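Local coordinates for thioredoxin domain-containing protein (Vibrio parahaemolyticus, PDB 2R5S) that is of unknown function as this C-terminal tetratricopeptide-repeat-like piece, although the full-length thioredoxin domain-containing protein may act as a protein-disulfide reductase, at residues V146-T149 against F150-L154; K136-L139 against G140-D143; L94-L97 against E98-A102; Q159-A162 against I163-K166. All coordinates share one frame; numbering follows the deposited sequence.

Interaction 1: residues V146-T149 against F150-L154; sequences VKKT and FMDIL
F150 meets the preceding turn through CB, 3.3 Å from V146 O; the ring itself takes only an oblique approach from K147 O. With CG anti to the backbone N (chi1 -169°), the ring is carried away from residues 146-149 and on to L131, Y167 and L171. The D152 carboxylate does touch its neighbour one turn back: OD2 is 3.7 Å from K148 CG and as far from CE, against the methylenes of the lysine. K148 NZ stands 4.6 Å from D152 OD1, beyond a salt bridge, where the opposite charges probably attract only weakly. On the buried side, T149 and I153 run alongside each other in the same direction, I153 CD1 passing 4.0 Å from T149 OG1. That hydroxyl is buried and has no polar partner in the model. Regular backbone bonds run beneath, F150 N to V146 O (3.0 Å), D152 N to K148 O (2.7 Å) and I153 N to T149 O (3.1 Å). T149 and I153 pack on helices 108-120 and 124-135, L154 on helix 162-174, and F150 on both helix 124-135 and helix 162-174. A helix packed between its neighbours, with K148 and D152 on an open side, is characteristic of the all-helical stacking of tetratricopeptide repeats.

Interaction 2: residues K136-L139 against G140-D143; sequences KVNL and GAQD
N138 meets A141 through both backbone and side chain. Its carbonyl accepts from A141 N (2.9 Å, N-H...O angle 147°), with the donor standing 53° out of the carbonyl plane. CG of N138 is anti to the backbone N (chi1 -173°), which lays the side chain back over the turn: CG comes within 3.7 Å of A141 CA. The turn also brings A141 CB to 3.2 Å from N138 O. L139 follows at the first corner, with helix-like backbone angles; its CB bond leads away from residues 140-143, although CB itself touches G140 N. G140, exposed, takes the second corner with only its backbone. After it and A141 the chain leaves with Q142 and D143 both at positive phi, in the left-handed region. A141 and Q142 pack on F108 of helix 108-120, where A141 is buried, and Q142 also touches E109 of the same helix. One 1-to-4 hydrogen bond with these two corner conformations makes N138-A141 a type I beta turn, set in the loop that links helix 124-135 to helix 145-157.

Interaction 3: residues L94-L97 against E98-A102; sequences LKRL and EQELA
K95 NZ satisfies two acceptors of the next turn. It forms a salt bridge to E98 OE2 (2.6 Å), met from above the carboxylate plane, and donates to Q99 OE1 (3.1 Å) nearly along the C=O axis. Bends at chi2, chi3 and chi4 curl the lysine forward along the helix so that NZ reaches both. The other E98 oxygen, OE1, is taken by R123 in a further salt bridge, so the carboxylate is held between two positive charges, which would probably favour its ionised form. R96 and E100 run along another flank. R96 NH1 lies 3.3 Å from E100 OE1, but the guanidinium and carboxylate planes are 76° apart and no N-H points at the oxygen, leaving attraction of charge alone; R96 NH2 has its firmer partner in E93. E100 OE1 also lies 3.6 Å from L97 CD1. The backbone is served turn by turn: L94 O takes E98 N (3.0 Å), K95 O takes Q99 N (3.0 Å), R96 O takes E100 N (2.9 Å) and L97 O takes L101 N (2.7 Å). L94, E100 and L101 pack on helix 108-120. Charged pairs on some flanks and L94, L97 and L101 along another make this an amphipathic helix of the tetratricopeptide-repeat region.

Interaction 4: residues Q159-A162 against I163-K166; sequences QGNA and IASK
At N161 the backbone is extended, and from A162 onward it takes helical angles, so the chain turns from loop into helix 162-174 at this residue. N161 is the N-cap, and its side chain closes the start of the helix. CG stands anti to the backbone N (chi1 -174°), which swings OD1 over the first turn, where the amide N-H groups have no earlier carbonyl to meet. OD1 accepts from A164 N at 2.8 Å with a straight N-H...O angle of 167°, the donor lying above the plane of the amide. A second bond, from I163 N, is equally short but weak, because its hydrogen points well off the oxygen. The same residue packs by carbon too: CB of N161 is 3.6 Å from CB of A164, and both residues are buried. Across the turn, N161 O opens the regular helical pattern by accepting from S165 N (2.8 Å), and A162 O continues it with K166 N (3.1 Å). I163 packs on E125 and L128 of helix 124-135, so the capped turn also contributes to packing between helices. The end of K166 leads away from residues 159-162, its NZ bonded to Q170 one turn further along. The last grip comes from a serine: with its OG beside its own backbone N (chi1 -58°), S165 bends back and donates to N161 O at 2.9 Å, from the face of that carbonyl opposite to S165 N.

Overall arrangement
From the N terminus the order is interaction 3, 2, 1, 4. All are local contacts in series, so none nests in or crosses another. Interaction 3 lies within helix 92-103 and closes no loop; it touches none of the others. Interaction 2 turns the chain between helices 124-135 and 145-157 and leads, after two intervening residues, into interaction 1, which it touches, V146 CB lying 3.7 Å from A141 O. Interaction 1 runs along helix 145-157. Interaction 4 then begins helix 162-174 after a short loop, and the two helices meet where L154 CD2 approaches A164 O at 3.4 Å. Interactions 2, 1 and 4 join the last three helices of the chain, in sequence.

Interaction 1: residues V146-T149 against F150-L154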
ATOM      1  N   VAL A 146       8.496  18.465   3.033  1.00 54.49           N
ATOM      2  CA  VAL A 146       8.792  17.069   3.130  1.00 53.48           C
ATOM      3  C   VAL A 146       7.946  16.325   4.160  1.00 54.19           C
ATOM      4  O   VAL A 146       7.459  15.245   3.869  1.00 54.76           O
ATOM      5  CB  VAL A 146      10.312  16.827   3.526  1.00 52.95           C
ATOM      6  CG1 VAL A 146      10.530  15.410   4.018  1.00 49.33           C
ATOM      7  CG2 VAL A 146      11.243  17.183   2.362  1.00 49.89           C
ATOM      8  N   LYS A 147       7.816  16.865   5.380  1.00 53.36           N
ATOM      9  CA  LYS A 147       6.856  16.334   6.304  1.00 52.45           C
ATOM     10  C   LYS A 147       5.431  16.283   5.742  1.00 52.21           C
ATOM     11  O   LYS A 147       4.733  15.338   5.995  1.00 52.51           O
ATOM     12  CB  LYS A 147       6.853  17.118   7.625  1.00 53.76           C
ATOM     13  CG  LYS A 147       6.255  16.333   8.775  1.00 54.07           C
ATOM     14  CD  LYS A 147       5.418  17.276   9.611  1.00 61.68           C
ATOM     15  CE  LYS A 147       6.253  17.855  10.723  1.00 62.68           C
ATOM     16  NZ  LYS A 147       6.123  16.934  11.813  1.00 67.24           N
ATOM     17  N   LYS A 148       5.012  17.274   4.975  1.00 51.50           N
ATOM     18  CA  LYS A 148       3.672  17.277   4.425  1.00 52.29           C
ATOM     19  C   LYS A 148       3.450  16.197   3.358  1.00 53.18           C
ATOM     20  O   LYS A 148       2.374  15.549   3.258  1.00 54.17           O
ATOM     21  CB  LYS A 148       3.392  18.640   3.789  1.00 52.00           C
ATOM     22  CG  LYS A 148       2.005  18.742   3.199  1.00 51.98           C
ATOM     23  CD  LYS A 148       1.811  20.071   2.507  1.00 53.87           C
ATOM     24  CE  LYS A 148       0.568  20.038   1.748  1.00 52.24           C
ATOM     25  NZ  LYS A 148      -0.536  20.621   2.609  1.00 59.35           N
ATOM     26  N   THR A 149       4.431  16.029   2.494  1.00 53.20           N
ATOM     27  CA  THR A 149       4.219  15.015   1.490  1.00 53.42           C
ATOM     28  C   THR A 149       4.328  13.646   2.121  1.00 51.40           C
ATOM     29  O   THR A 149       3.575  12.793   1.777  1.00 50.97           O
ATOM     30  CB  THR A 149       5.038  15.133   0.172  1.00 54.27           C
ATOM     31  OG1 THR A 149       5.670  13.881  -0.033  1.00 58.02           O
ATOM     32  CG2 THR A 149       6.096  16.193   0.204  1.00 53.62           C
ATOM     33  N   PHE A 150       5.176  13.469   3.115  1.00 50.80           N
ATOM     34  CA  PHE A 150       5.092  12.272   3.976  1.00 50.86           C
ATOM     35  C   PHE A 150       3.664  12.089   4.553  1.00 51.21           C
ATOM     36  O   PHE A 150       3.079  11.008   4.448  1.00 50.25           O
ATOM     37  CB  PHE A 150       6.112  12.453   5.092  1.00 50.48           C
ATOM     38  CG  PHE A 150       6.366  11.264   5.899  1.00 52.69           C
ATOM     39  CD1 PHE A 150       7.346  10.339   5.511  1.00 48.54           C
ATOM     40  CD2 PHE A 150       5.693  11.074   7.114  1.00 52.49           C
ATOM     41  CE1 PHE A 150       7.650   9.200   6.339  1.00 44.22           C
ATOM     42  CE2 PHE A 150       5.990   9.949   7.915  1.00 47.36           C
ATOM     43  CZ  PHE A 150       6.955   9.043   7.533  1.00 44.81           C
HETATM   44  N   MSE A 151       3.081  13.170   5.077  1.00 52.50           N
HETATM   45  CA  MSE A 151       1.782  13.137   5.725  1.00 55.05           C
HETATM   46  C   MSE A 151       0.597  12.903   4.752  1.00 55.62           C
HETATM   47  O   MSE A 151      -0.377  12.238   5.113  1.00 55.66           O
HETATM   48  CB  MSE A 151       1.561  14.438   6.474  1.00 56.47           C
HETATM   49  CG  MSE A 151       2.535  14.685   7.668  1.00 64.29           C
HETATM   50 SE   MSE A 151       2.071  13.917   9.372  1.00 79.02          SE
HETATM   51  CE  MSE A 151       0.518  14.923   9.912  1.00 68.94           C
ATOM     52  N   ASP A 152       0.665  13.483   3.552  1.00 54.98           N
ATOM     53  CA  ASP A 152      -0.374  13.212   2.546  1.00 56.37           C
ATOM     54  C   ASP A 152      -0.255  11.730   2.101  1.00 56.00           C
ATOM     55  O   ASP A 152      -1.253  11.062   1.901  1.00 55.75           O
ATOM     56  CB  ASP A 152      -0.250  14.137   1.314  1.00 55.90           C
ATOM     57  CG  ASP A 152      -0.307  15.646   1.653  1.00 57.43           C
ATOM     58  OD1 ASP A 152      -0.969  16.073   2.634  1.00 54.72           O
ATOM     59  OD2 ASP A 152       0.331  16.415   0.884  1.00 61.02           O
ATOM     60  N   ILE A 153       0.970  11.209   1.995  1.00 56.07           N
ATOM     61  CA  ILE A 153       1.145   9.789   1.611  1.00 55.51           C
ATOM     62  C   ILE A 153       0.479   8.887   2.674  1.00 54.80           C
ATOM     63  O   ILE A 153      -0.241   7.963   2.340  1.00 55.22           O
ATOM     64  CB  ILE A 153       2.635   9.418   1.278  1.00 55.73           C
ATOM     65  CG1 ILE A 153       3.076   9.876  -0.129  1.00 57.23           C
ATOM     66  CG2 ILE A 153       2.884   7.886   1.309  1.00 56.35           C
ATOM     67  CD1 ILE A 153       2.602  11.292  -0.554  1.00 59.70           C
ATOM     68  N   LEU A 154       0.653   9.206   3.942  1.00 54.56           N
ATOM     69  CA  LEU A 154       0.124   8.356   5.030  1.00 55.39           C
ATOM     70  C   LEU A 154      -1.394   8.335   5.042  1.00 55.64           C
ATOM     71  O   LEU A 154      -2.016   7.274   5.189  1.00 54.43           O
ATOM     72  CB  LEU A 154       0.625   8.809   6.409  1.00 53.77           C
ATOM     73  CG  LEU A 154       2.110   8.577   6.760  1.00 55.98           C
ATOM     74  CD1 LEU A 154       2.364   9.172   8.139  1.00 48.98           C
ATOM     75  CD2 LEU A 154       2.529   7.092   6.778  1.00 53.59           C
TER

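Interaction 2: residues K136-L139 against G140-D143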
ATOM      1  N   LYS A 136      14.159  12.634   9.729  1.00 54.91           N
ATOM      2  CA  LYS A 136      14.855  12.323  10.976  1.00 55.59           C
ATOM      3  C   LYS A 136      16.204  13.038  11.119  1.00 57.08           C
ATOM      4  O   LYS A 136      16.933  12.862  12.127  1.00 56.48           O
ATOM      5  CB  LYS A 136      15.083  10.825  11.051  1.00 56.06           C
ATOM      6  CG  LYS A 136      16.266  10.325  10.309  1.00 56.80           C
ATOM      7  CD  LYS A 136      16.241   8.818  10.353  1.00 53.52           C
ATOM      8  CE  LYS A 136      17.299   8.258   9.472  1.00 56.83           C
ATOM      9  NZ  LYS A 136      17.495   6.837   9.855  1.00 62.82           N
ATOM     10  N   VAL A 137      16.555  13.822  10.098  1.00 58.65           N
ATOM     11  CA  VAL A 137      17.664  14.763  10.195  1.00 59.17           C
ATOM     12  C   VAL A 137      17.092  16.143  10.397  1.00 58.05           C
ATOM     13  O   VAL A 137      17.650  16.893  11.162  1.00 57.93           O
ATOM     14  CB  VAL A 137      18.505  14.858   8.899  1.00 60.81           C
ATOM     15  CG1 VAL A 137      19.818  15.625   9.197  1.00 62.85           C
ATOM     16  CG2 VAL A 137      18.854  13.471   8.373  1.00 62.77           C
ATOM     17  N   ASN A 138      15.987  16.458   9.703  1.00 56.86           N
ATOM     18  CA  ASN A 138      15.432  17.814   9.608  1.00 55.45           C
ATOM     19  C   ASN A 138      13.915  17.730   9.391  1.00 54.43           C
ATOM     20  O   ASN A 138      13.444  17.756   8.215  1.00 54.38           O
ATOM     21  CB  ASN A 138      16.076  18.524   8.361  1.00 56.48           C
ATOM     22  CG  ASN A 138      15.718  20.063   8.189  1.00 56.96           C
ATOM     23  OD1 ASN A 138      16.224  20.686   7.246  1.00 61.05           O
ATOM     24  ND2 ASN A 138      14.900  20.656   9.082  1.00 56.13           N
ATOM     25  N   LEU A 139      13.136  17.741  10.472  1.00 53.18           N
ATOM     26  CA  LEU A 139      11.641  17.819  10.359  1.00 52.70           C
ATOM     27  C   LEU A 139      11.101  18.983   9.548  1.00 52.33           C
ATOM     28  O   LEU A 139       9.944  18.943   9.063  1.00 52.37           O
ATOM     29  CB  LEU A 139      11.007  17.925  11.739  1.00 52.88           C
ATOM     30  CG  LEU A 139      10.505  16.722  12.583  1.00 54.14           C
ATOM     31  CD1 LEU A 139      10.770  15.368  12.075  1.00 52.72           C
ATOM     32  CD2 LEU A 139      10.753  16.810  14.094  1.00 52.59           C
ATOM     33  N   GLY A 140      11.894  20.045   9.442  1.00 52.15           N
ATOM     34  CA  GLY A 140      11.501  21.254   8.685  1.00 51.59           C
ATOM     35  C   GLY A 140      11.844  21.167   7.219  1.00 52.13           C
ATOM     36  O   GLY A 140      11.527  22.092   6.439  1.00 53.04           O
ATOM     37  N   ALA A 141      12.443  20.044   6.814  1.00 51.20           N
ATOM     38  CA  ALA A 141      13.118  19.980   5.528  1.00 50.83           C
ATOM     39  C   ALA A 141      12.258  20.654   4.516  1.00 51.01           C
ATOM     40  O   ALA A 141      11.090  20.331   4.417  1.00 51.60           O
ATOM     41  CB  ALA A 141      13.345  18.561   5.092  1.00 48.42           C
ATOM     42  N   GLN A 142      12.830  21.557   3.737  1.00 52.43           N
ATOM     43  CA  GLN A 142      12.112  22.117   2.593  1.00 53.67           C
ATOM     44  C   GLN A 142      10.886  22.949   2.989  1.00 54.52           C
ATOM     45  O   GLN A 142       9.896  23.070   2.254  1.00 56.21           O
ATOM     46  CB  GLN A 142      11.817  21.039   1.519  1.00 52.74           C
ATOM     47  CG  GLN A 142      11.347  21.574   0.117  1.00 53.03           C
ATOM     48  CD  GLN A 142      12.397  22.397  -0.642  1.00 53.48           C
ATOM     49  OE1 GLN A 142      13.600  22.205  -0.483  1.00 53.20           O
ATOM     50  NE2 GLN A 142      11.918  23.319  -1.503  1.00 53.88           N
ATOM     51  N   ASP A 143      11.024  23.653   4.100  1.00 55.59           N
ATOM     52  CA  ASP A 143       9.974  24.552   4.556  1.00 56.22           C
ATOM     53  C   ASP A 143       8.758  23.725   4.956  1.00 56.10           C
ATOM     54  O   ASP A 143       7.596  24.084   4.691  1.00 56.02           O
ATOM     55  CB  ASP A 143       9.626  25.622   3.481  1.00 56.70           C
ATOM     56  CG  ASP A 143       9.167  26.905   4.088  1.00 57.69           C
ATOM     57  OD1 ASP A 143       9.466  27.115   5.281  1.00 54.45           O
ATOM     58  OD2 ASP A 143       8.509  27.723   3.388  1.00 58.80           O
TER

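Interaction 3: residues L94-L97 against E98-A102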
ATOM      1  N   LEU A  94      10.425   6.786 -13.564  1.00 51.80           N
ATOM      2  CA  LEU A  94      10.869   6.542 -12.181  1.00 53.48           C
ATOM      3  C   LEU A  94      12.349   6.438 -12.145  1.00 52.68           C
ATOM      4  O   LEU A  94      12.993   7.059 -11.284  1.00 54.29           O
ATOM      5  CB  LEU A  94      10.220   5.287 -11.583  1.00 53.86           C
ATOM      6  CG  LEU A  94       8.725   5.525 -11.326  1.00 54.65           C
ATOM      7  CD1 LEU A  94       8.041   4.185 -11.118  1.00 56.94           C
ATOM      8  CD2 LEU A  94       8.491   6.473 -10.142  1.00 54.36           C
ATOM      9  N   LYS A  95      12.871   5.658 -13.088  1.00 52.21           N
ATOM     10  CA  LYS A  95      14.299   5.493 -13.331  1.00 52.37           C
ATOM     11  C   LYS A  95      15.082   6.818 -13.379  1.00 51.92           C
ATOM     12  O   LYS A  95      16.057   6.991 -12.624  1.00 50.66           O
ATOM     13  CB  LYS A  95      14.530   4.693 -14.628  1.00 52.17           C
ATOM     14  CG  LYS A  95      15.383   3.447 -14.405  1.00 56.61           C
ATOM     15  CD  LYS A  95      14.762   2.595 -13.261  1.00 61.99           C
ATOM     16  CE  LYS A  95      15.809   1.931 -12.275  1.00 64.12           C
ATOM     17  NZ  LYS A  95      16.396   2.808 -11.166  1.00 63.62           N
ATOM     18  N   ARG A  96      14.655   7.742 -14.251  1.00 51.65           N
ATOM     19  CA  ARG A  96      15.331   9.033 -14.367  1.00 52.57           C
ATOM     20  C   ARG A  96      15.340   9.879 -13.077  1.00 52.91           C
ATOM     21  O   ARG A  96      16.390  10.374 -12.671  1.00 53.97           O
ATOM     22  CB  ARG A  96      14.819   9.836 -15.559  1.00 52.32           C
ATOM     23  CG  ARG A  96      13.383  10.266 -15.543  1.00 53.29           C
ATOM     24  CD  ARG A  96      13.122  11.368 -16.627  1.00 53.55           C
ATOM     25  NE  ARG A  96      13.691  12.658 -16.278  1.00 56.46           N
ATOM     26  CZ  ARG A  96      13.134  13.542 -15.437  1.00 60.90           C
ATOM     27  NH1 ARG A  96      13.755  14.679 -15.163  1.00 62.05           N
ATOM     28  NH2 ARG A  96      11.962  13.318 -14.854  1.00 63.69           N
ATOM     29  N   LEU A  97      14.192  10.024 -12.426  1.00 52.88           N
ATOM     30  CA  LEU A  97      14.106  10.759 -11.171  1.00 52.52           C
ATOM     31  C   LEU A  97      15.038  10.114 -10.091  1.00 53.46           C
ATOM     32  O   LEU A  97      15.741  10.830  -9.344  1.00 52.21           O
ATOM     33  CB  LEU A  97      12.662  10.851 -10.750  1.00 52.44           C
ATOM     34  CG  LEU A  97      11.697  12.020 -11.121  1.00 52.47           C
ATOM     35  CD1 LEU A  97      12.129  12.966 -12.199  1.00 51.56           C
ATOM     36  CD2 LEU A  97      10.325  11.493 -11.443  1.00 51.00           C
ATOM     37  N   GLU A  98      15.101   8.780 -10.094  1.00 54.48           N
ATOM     38  CA  GLU A  98      16.017   8.018  -9.230  1.00 55.55           C
ATOM     39  C   GLU A  98      17.498   8.319  -9.447  1.00 56.06           C
ATOM     40  O   GLU A  98      18.209   8.578  -8.480  1.00 54.56           O
ATOM     41  CB  GLU A  98      15.787   6.518  -9.380  1.00 55.82           C
ATOM     42  CG  GLU A  98      14.836   5.961  -8.367  1.00 55.73           C
ATOM     43  CD  GLU A  98      14.269   4.616  -8.760  1.00 57.02           C
ATOM     44  OE1 GLU A  98      13.557   4.020  -7.935  1.00 53.29           O
ATOM     45  OE2 GLU A  98      14.506   4.154  -9.897  1.00 58.24           O
ATOM     46  N   GLN A  99      17.958   8.276 -10.712  1.00 57.60           N
ATOM     47  CA  GLN A  99      19.357   8.604 -11.052  1.00 58.57           C
ATOM     48  C   GLN A  99      19.653  10.063 -10.727  1.00 58.08           C
ATOM     49  O   GLN A  99      20.704  10.413 -10.194  1.00 58.55           O
ATOM     50  CB  GLN A  99      19.689   8.347 -12.553  1.00 60.46           C
ATOM     51  CG  GLN A  99      19.185   7.025 -13.184  1.00 64.33           C
ATOM     52  CD  GLN A  99      19.224   5.834 -12.226  1.00 70.18           C
ATOM     53  OE1 GLN A  99      18.201   5.147 -11.997  1.00 69.38           O
ATOM     54  NE2 GLN A  99      20.407   5.587 -11.654  1.00 71.34           N
ATOM     55  N   GLU A 100      18.697  10.908 -11.078  1.00 58.14           N
ATOM     56  CA  GLU A 100      18.702  12.325 -10.758  1.00 57.87           C
ATOM     57  C   GLU A 100      18.762  12.662  -9.251  1.00 57.35           C
ATOM     58  O   GLU A 100      19.398  13.627  -8.856  1.00 57.80           O
ATOM     59  CB  GLU A 100      17.487  12.976 -11.405  1.00 57.11           C
ATOM     60  CG  GLU A 100      17.298  14.380 -10.968  1.00 59.02           C
ATOM     61  CD  GLU A 100      16.397  15.176 -11.874  1.00 60.41           C
ATOM     62  OE1 GLU A 100      15.290  14.717 -12.224  1.00 61.50           O
ATOM     63  OE2 GLU A 100      16.793  16.302 -12.209  1.00 61.86           O
ATOM     64  N   LEU A 101      18.089  11.895  -8.417  1.00 56.99           N
ATOM     65  CA  LEU A 101      18.131  12.199  -6.987  1.00 57.41           C
ATOM     66  C   LEU A 101      19.404  11.729  -6.344  1.00 58.34           C
ATOM     67  O   LEU A 101      19.878  12.337  -5.372  1.00 58.93           O
ATOM     68  CB  LEU A 101      16.951  11.610  -6.240  1.00 57.10           C
ATOM     69  CG  LEU A 101      16.799  12.122  -4.793  1.00 55.84           C
ATOM     70  CD1 LEU A 101      16.733  13.638  -4.739  1.00 54.83           C
ATOM     71  CD2 LEU A 101      15.569  11.527  -4.224  1.00 52.42           C
ATOM     72  N   ALA A 102      19.950  10.637  -6.881  1.00 59.44           N
ATOM     73  CA  ALA A 102      21.239  10.082  -6.434  1.00 60.17           C
ATOM     74  C   ALA A 102      22.382  11.078  -6.623  1.00 60.46           C
ATOM     75  O   ALA A 102      23.285  11.166  -5.773  1.00 60.77           O
ATOM     76  CB  ALA A 102      21.540   8.788  -7.171  1.00 60.63           C
TER

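Interaction 4: residues Q159-A162 against I163-K166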
ATOM      1  N   GLN A 159      -5.788   3.704   7.498  1.00 60.87           N
ATOM      2  CA  GLN A 159      -5.473   3.239   8.888  1.00 60.56           C
ATOM      3  C   GLN A 159      -5.106   1.738   9.052  1.00 61.14           C
ATOM      4  O   GLN A 159      -4.360   1.378   9.984  1.00 61.96           O
ATOM      5  CB  GLN A 159      -6.627   3.572   9.844  1.00 59.78           C
ATOM      6  CG  GLN A 159      -6.717   5.028  10.283  1.00 57.33           C
ATOM      7  CD  GLN A 159      -5.549   5.478  11.171  1.00 51.87           C
ATOM      8  OE1 GLN A 159      -4.655   6.168  10.709  1.00 50.56           O
ATOM      9  NE2 GLN A 159      -5.567   5.093  12.438  1.00 49.13           N
ATOM     10  N   GLY A 160      -5.647   0.882   8.170  1.00 60.78           N
ATOM     11  CA  GLY A 160      -5.313  -0.549   8.151  1.00 60.11           C
ATOM     12  C   GLY A 160      -3.911  -0.880   7.651  1.00 59.89           C
ATOM     13  O   GLY A 160      -3.348  -1.915   8.027  1.00 59.75           O
ATOM     14  N   ASN A 161      -3.350   0.024   6.836  1.00 58.84           N
ATOM     15  CA  ASN A 161      -2.128  -0.191   6.064  1.00 58.08           C
ATOM     16  C   ASN A 161      -0.901  -0.333   6.951  1.00 57.87           C
ATOM     17  O   ASN A 161      -0.603   0.546   7.764  1.00 57.96           O
ATOM     18  CB  ASN A 161      -1.958   0.924   5.024  1.00 57.50           C
ATOM     19  CG  ASN A 161      -0.784   0.691   4.102  1.00 57.78           C
ATOM     20  OD1 ASN A 161       0.342   0.554   4.550  1.00 58.93           O
ATOM     21  ND2 ASN A 161      -1.036   0.653   2.815  1.00 57.10           N
ATOM     22  N   ALA A 162      -0.196  -1.452   6.813  1.00 57.74           N
ATOM     23  CA  ALA A 162       0.864  -1.766   7.779  1.00 57.99           C
ATOM     24  C   ALA A 162       2.106  -0.934   7.520  1.00 57.11           C
ATOM     25  O   ALA A 162       2.857  -0.661   8.431  1.00 58.38           O
ATOM     26  CB  ALA A 162       1.182  -3.286   7.815  1.00 58.13           C
ATOM     27  N   ILE A 163       2.306  -0.513   6.281  1.00 57.55           N
ATOM     28  CA  ILE A 163       3.446   0.362   5.921  1.00 56.53           C
ATOM     29  C   ILE A 163       3.102   1.763   6.456  1.00 54.60           C
ATOM     30  O   ILE A 163       3.891   2.347   7.171  1.00 53.67           O
ATOM     31  CB  ILE A 163       3.777   0.320   4.375  1.00 56.76           C
ATOM     32  CG1 ILE A 163       4.457  -1.005   3.993  1.00 58.72           C
ATOM     33  CG2 ILE A 163       4.667   1.492   3.924  1.00 57.43           C
ATOM     34  CD1 ILE A 163       5.847  -1.237   4.672  1.00 61.13           C
ATOM     35  N   ALA A 164       1.907   2.268   6.127  1.00 53.23           N
ATOM     36  CA  ALA A 164       1.414   3.522   6.682  1.00 51.70           C
ATOM     37  C   ALA A 164       1.556   3.496   8.212  1.00 51.93           C
ATOM     38  O   ALA A 164       2.129   4.398   8.773  1.00 51.35           O
ATOM     39  CB  ALA A 164      -0.112   3.789   6.258  1.00 51.74           C
ATOM     40  N   SER A 165       1.074   2.452   8.883  1.00 52.26           N
ATOM     41  CA  SER A 165       1.204   2.379  10.332  1.00 52.83           C
ATOM     42  C   SER A 165       2.644   2.361  10.866  1.00 53.50           C
ATOM     43  O   SER A 165       2.906   2.867  11.957  1.00 52.66           O
ATOM     44  CB  SER A 165       0.405   1.206  10.889  1.00 53.50           C
ATOM     45  OG  SER A 165      -0.975   1.329  10.534  1.00 56.47           O
ATOM     46  N   LYS A 166       3.590   1.790  10.133  1.00 53.50           N
ATOM     47  CA  LYS A 166       4.947   1.779  10.681  1.00 55.55           C
ATOM     48  C   LYS A 166       5.607   3.167  10.616  1.00 55.56           C
ATOM     49  O   LYS A 166       6.277   3.590  11.517  1.00 56.74           O
ATOM     50  CB  LYS A 166       5.807   0.669  10.041  1.00 55.47           C
ATOM     51  CG  LYS A 166       7.254   1.038   9.791  1.00 57.31           C
ATOM     52  CD  LYS A 166       7.932  -0.007   8.920  1.00 60.26           C
ATOM     53  CE  LYS A 166       9.187   0.557   8.295  1.00 64.86           C
ATOM     54  NZ  LYS A 166      10.458   0.308   9.081  1.00 64.78           N
TER